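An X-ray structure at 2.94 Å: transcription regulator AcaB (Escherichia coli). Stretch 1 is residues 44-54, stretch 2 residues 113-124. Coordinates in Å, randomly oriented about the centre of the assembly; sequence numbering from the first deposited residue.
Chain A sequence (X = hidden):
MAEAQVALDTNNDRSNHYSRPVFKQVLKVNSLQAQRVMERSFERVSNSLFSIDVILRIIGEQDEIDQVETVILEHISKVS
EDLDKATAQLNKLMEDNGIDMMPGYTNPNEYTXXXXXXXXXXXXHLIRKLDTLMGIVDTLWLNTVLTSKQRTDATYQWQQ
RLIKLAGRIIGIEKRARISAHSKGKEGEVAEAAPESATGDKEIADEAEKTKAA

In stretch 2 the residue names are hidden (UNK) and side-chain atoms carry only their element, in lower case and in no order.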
# COMPACT_ATOMS: atom_id res chain seq x y z
N ARG A 44 1.07 9.51 -2.55
CA ARG A 44 0.62 9.99 -1.25
C ARG A 44 1.23 9.18 -0.12
O ARG A 44 1.71 9.73 0.88
CB ARG A 44 -0.90 9.96 -1.17
CG ARG A 44 -1.46 10.50 0.13
CD ARG A 44 -1.06 11.94 0.36
NE ARG A 44 -1.37 12.39 1.71
CZ ARG A 44 -0.52 12.32 2.73
NH1 ARG A 44 0.69 11.81 2.55
NH2 ARG A 44 -0.89 12.74 3.93
N VAL A 45 1.23 7.85 -0.25
CA VAL A 45 1.82 6.98 0.76
C VAL A 45 3.33 7.14 0.80
O VAL A 45 3.94 7.14 1.88
CB VAL A 45 1.41 5.52 0.51
CG1 VAL A 45 2.17 4.58 1.42
CG2 VAL A 45 -0.07 5.35 0.74
N SER A 46 3.96 7.33 -0.36
CA SER A 46 5.40 7.55 -0.40
C SER A 46 5.77 8.80 0.37
O SER A 46 6.75 8.82 1.12
CB SER A 46 5.88 7.63 -1.85
OG SER A 46 7.30 7.57 -1.93
N ASN A 47 5.00 9.87 0.18
CA ASN A 47 5.20 11.11 0.91
C ASN A 47 4.78 10.95 2.37
O ASN A 47 5.39 11.57 3.25
CB ASN A 47 4.42 12.20 0.17
CG ASN A 47 4.25 13.48 0.94
OD1 ASN A 47 4.89 13.73 1.96
ND2 ASN A 47 3.38 14.33 0.44
N SER A 48 3.86 10.04 2.67
CA SER A 48 3.41 9.87 4.05
C SER A 48 4.46 9.16 4.88
O SER A 48 4.77 9.59 6.00
CB SER A 48 2.09 9.09 4.09
OG SER A 48 1.61 8.99 5.42
N LEU A 49 5.04 8.07 4.36
CA LEU A 49 6.10 7.39 5.09
C LEU A 49 7.34 8.27 5.23
O LEU A 49 8.05 8.18 6.23
CB LEU A 49 6.47 6.08 4.40
CG LEU A 49 5.36 5.02 4.34
CD1 LEU A 49 5.72 3.93 3.33
CD2 LEU A 49 5.10 4.42 5.71
N PHE A 50 7.59 9.15 4.25
CA PHE A 50 8.69 10.10 4.37
C PHE A 50 8.44 11.07 5.52
O PHE A 50 9.33 11.33 6.33
CB PHE A 50 8.87 10.85 3.05
CG PHE A 50 10.10 11.71 3.01
CD1 PHE A 50 10.11 12.97 3.59
CD2 PHE A 50 11.26 11.26 2.39
CE1 PHE A 50 11.24 13.77 3.56
CE2 PHE A 50 12.39 12.05 2.34
CZ PHE A 50 12.38 13.31 2.93
N SER A 51 7.23 11.62 5.59
CA SER A 51 6.91 12.56 6.66
C SER A 51 6.98 11.89 8.02
O SER A 51 7.49 12.47 8.98
CB SER A 51 5.53 13.16 6.43
OG SER A 51 5.44 13.74 5.13
N ILE A 52 6.49 10.65 8.11
CA ILE A 52 6.54 9.91 9.37
C ILE A 52 7.98 9.77 9.83
O ILE A 52 8.31 10.04 10.99
CB ILE A 52 5.86 8.54 9.21
CG1 ILE A 52 4.36 8.71 9.02
CG2 ILE A 52 6.14 7.67 10.42
CD1 ILE A 52 3.67 7.47 8.53
N ASP A 53 8.87 9.36 8.92
CA ASP A 53 10.27 9.15 9.29
C ASP A 53 10.92 10.41 9.85
O ASP A 53 11.78 10.32 10.73
CB ASP A 53 11.05 8.63 8.08
CG ASP A 53 10.85 7.14 7.85
OD1 ASP A 53 10.86 6.38 8.84
OD2 ASP A 53 10.68 6.74 6.68
N VAL A 54 10.52 11.59 9.38
CA VAL A 54 11.16 12.82 9.85
C VAL A 54 10.40 13.41 11.03
O VAL A 54 11.02 14.01 11.92
CB VAL A 54 11.34 13.84 8.71
CG1 VAL A 54 11.74 13.14 7.42
CG2 VAL A 54 10.10 14.67 8.51
N UNK A 113 9.22 4.85 -10.12
CA UNK A 113 9.05 5.12 -8.70
C UNK A 113 10.42 5.25 -8.06
O UNK A 113 11.37 4.57 -8.47
c UNK A 113 8.99 2.72 -7.92
c UNK A 113 8.23 1.60 -7.24
c UNK A 113 6.90 3.82 -8.72
c UNK A 113 8.21 4.03 -7.99
N UNK A 114 10.52 6.13 -7.08
CA UNK A 114 11.72 6.22 -6.26
C UNK A 114 11.39 5.78 -4.84
O UNK A 114 10.30 6.02 -4.33
c UNK A 114 12.10 8.42 -7.53
c UNK A 114 12.29 7.64 -6.24
o UNK A 114 13.01 10.50 -8.25
c UNK A 114 12.38 9.90 -7.35
o UNK A 114 11.99 10.44 -6.29
N UNK A 115 12.37 5.15 -4.21
CA UNK A 115 12.17 4.46 -2.95
C UNK A 115 13.16 5.04 -1.96
O UNK A 115 14.37 4.78 -2.05
c UNK A 115 12.54 2.28 -1.75
c UNK A 115 11.07 2.36 -3.75
c UNK A 115 12.33 2.94 -3.10
c UNK A 115 11.33 1.20 -4.69
N UNK A 116 12.66 5.86 -1.03
CA UNK A 116 13.50 6.56 -0.07
C UNK A 116 13.65 5.80 1.24
O UNK A 116 14.58 6.09 2.00
o UNK A 116 14.16 9.59 -1.06
c UNK A 116 13.14 8.91 -0.96
c UNK A 116 12.95 7.96 0.21
n UNK A 116 12.15 8.96 -1.85
N UNK A 117 12.78 4.85 1.52
CA UNK A 117 12.82 4.09 2.76
C UNK A 117 12.34 2.69 2.48
O UNK A 117 11.60 2.46 1.50
o UNK A 117 10.58 4.68 3.49
c UNK A 117 11.95 4.75 3.84
N UNK A 118 12.74 1.70 3.28
CA UNK A 118 12.27 0.33 3.04
C UNK A 118 10.76 0.19 3.07
O UNK A 118 10.21 -0.63 2.33
c UNK A 118 12.95 -0.50 4.14
c UNK A 118 13.87 0.40 4.86
c UNK A 118 13.60 1.81 4.48
N UNK A 119 10.06 0.98 3.89
CA UNK A 119 8.60 0.88 3.95
C UNK A 119 7.95 1.23 2.61
O UNK A 119 6.92 0.65 2.25
c UNK A 119 8.04 1.74 5.08
c UNK A 119 9.87 1.66 6.85
c UNK A 119 8.45 1.30 6.48
o UNK A 119 10.44 2.62 6.34
n UNK A 119 10.46 0.87 7.75
N UNK A 120 8.53 2.17 1.86
CA UNK A 120 8.01 2.45 0.52
C UNK A 120 8.21 1.25 -0.39
O UNK A 120 7.35 0.94 -1.23
c UNK A 120 8.54 4.86 0.92
c UNK A 120 8.01 4.09 -1.39
c UNK A 120 8.66 3.72 -0.06
N UNK A 121 9.34 0.55 -0.24
CA UNK A 121 9.57 -0.66 -1.03
C UNK A 121 8.50 -1.71 -0.74
O UNK A 121 8.01 -2.36 -1.67
c UNK A 121 10.96 -1.22 -0.75
N UNK A 122 8.13 -1.87 0.53
CA UNK A 122 7.17 -2.92 0.87
C UNK A 122 5.78 -2.58 0.37
O UNK A 122 5.05 -3.47 -0.09
c UNK A 122 8.49 -3.26 4.50
n UNK A 122 9.28 -4.12 5.13
c UNK A 122 8.52 -3.30 2.99
c UNK A 122 7.15 -3.14 2.38
o UNK A 122 7.77 -2.46 5.10
N UNK A 123 5.39 -1.30 0.43
CA UNK A 123 4.11 -0.92 -0.15
C UNK A 123 4.11 -1.12 -1.65
O UNK A 123 3.14 -1.64 -2.22
c UNK A 123 3.78 0.53 0.20
c UNK A 123 0.03 1.03 0.27
c UNK A 123 1.31 0.66 0.63
c UNK A 123 2.39 0.94 -0.20
c UNK A 123 -0.19 1.67 -0.93
c UNK A 123 2.15 1.58 -1.40
c UNK A 123 0.87 1.95 -1.77
N UNK A 124 5.18 -0.70 -2.32
CA UNK A 124 5.31 -0.96 -3.75
C UNK A 124 5.36 -2.45 -4.03
O UNK A 124 4.89 -2.91 -5.08
c UNK A 124 6.55 -0.27 -4.31

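Position 113 lies in a strand and carries four carbons, forked at the first with one arm two carbons long; its CB comes no nearer than 7.1 Å to Ser46 OG, the nearest approach of the side chain to stretch 1. That beta-branched pattern is Ile113. Position 114 has three carbons, the third bearing two oxygens, a three-carbon chain ending in a carboxylate: Glu114. Its side chain remains remote, but its backbone O lies 4.1 Å from Ser46 OG. Position 115 repeats the forked four-carbon pattern and its CA-to-CB bond points away from the helix, giving Ile115.

At position 116, two carbons end in one oxygen and one nitrogen, a short amide. CB sits 4.3 Å from Phe50 CD2, near the plane of the ring and at its edge. This is Asn116. Position 117 has one carbon followed by one oxygen; its CB is 3.7 Å from Asp53 OD2. It is Ser117, at the N-cap position just before the helix. Position 118 has three carbons that close onto its own backbone N, which defines Pro118 at the first helical turn.

Position 119 shows three carbons, the third carrying one oxygen and one nitrogen, one carbon longer than Asn116. Its CB lies 3.6 Å from Leu49 CD1, and the chain is Gln119. Position 120 has three carbons, forked at CB, and approaches two residues: one branch carbon lies 3.6 Å from Ser46 OG, and the other 3.8 Å from Leu49 CD1. This is Val120, with CG1 facing the serine and CG2 the leucine.

Position 121 is a lone carbon pointing away: Ala121. Position 122 again has three carbons ending in one oxygen and one nitrogen, without reaching stretch 1: Gln122. Position 123 has one carbon and a six-carbon ring without a hydroxyl. Val45 CG1 lies over one face of this ring, its line to the centroid only 10° off the ring normal, a CH-pi contact. The residue is Phe123, and Val45 CG1 is 4.0 Å from Phe123 CG. Position 124, a single carbon out of reach, is Ala124.

The two helices run nearly antiparallel, at 154°, with axes 9.5 Å apart at closest approach. Val45 and Leu49, one helical turn apart, both point toward stretch 2 and meet Phe123 and Val120, respectively. Ser46 fits where the backbones come close, its CA 5.8 Å from Val120 CA. No hydrogen bond crosses the interface, so the 422 Å² buried between the stretches, summed over both sides, reflects van der Waals packing and the CH-pi contact.

Stretch 2 (113-124) IEINSPQVAQFA
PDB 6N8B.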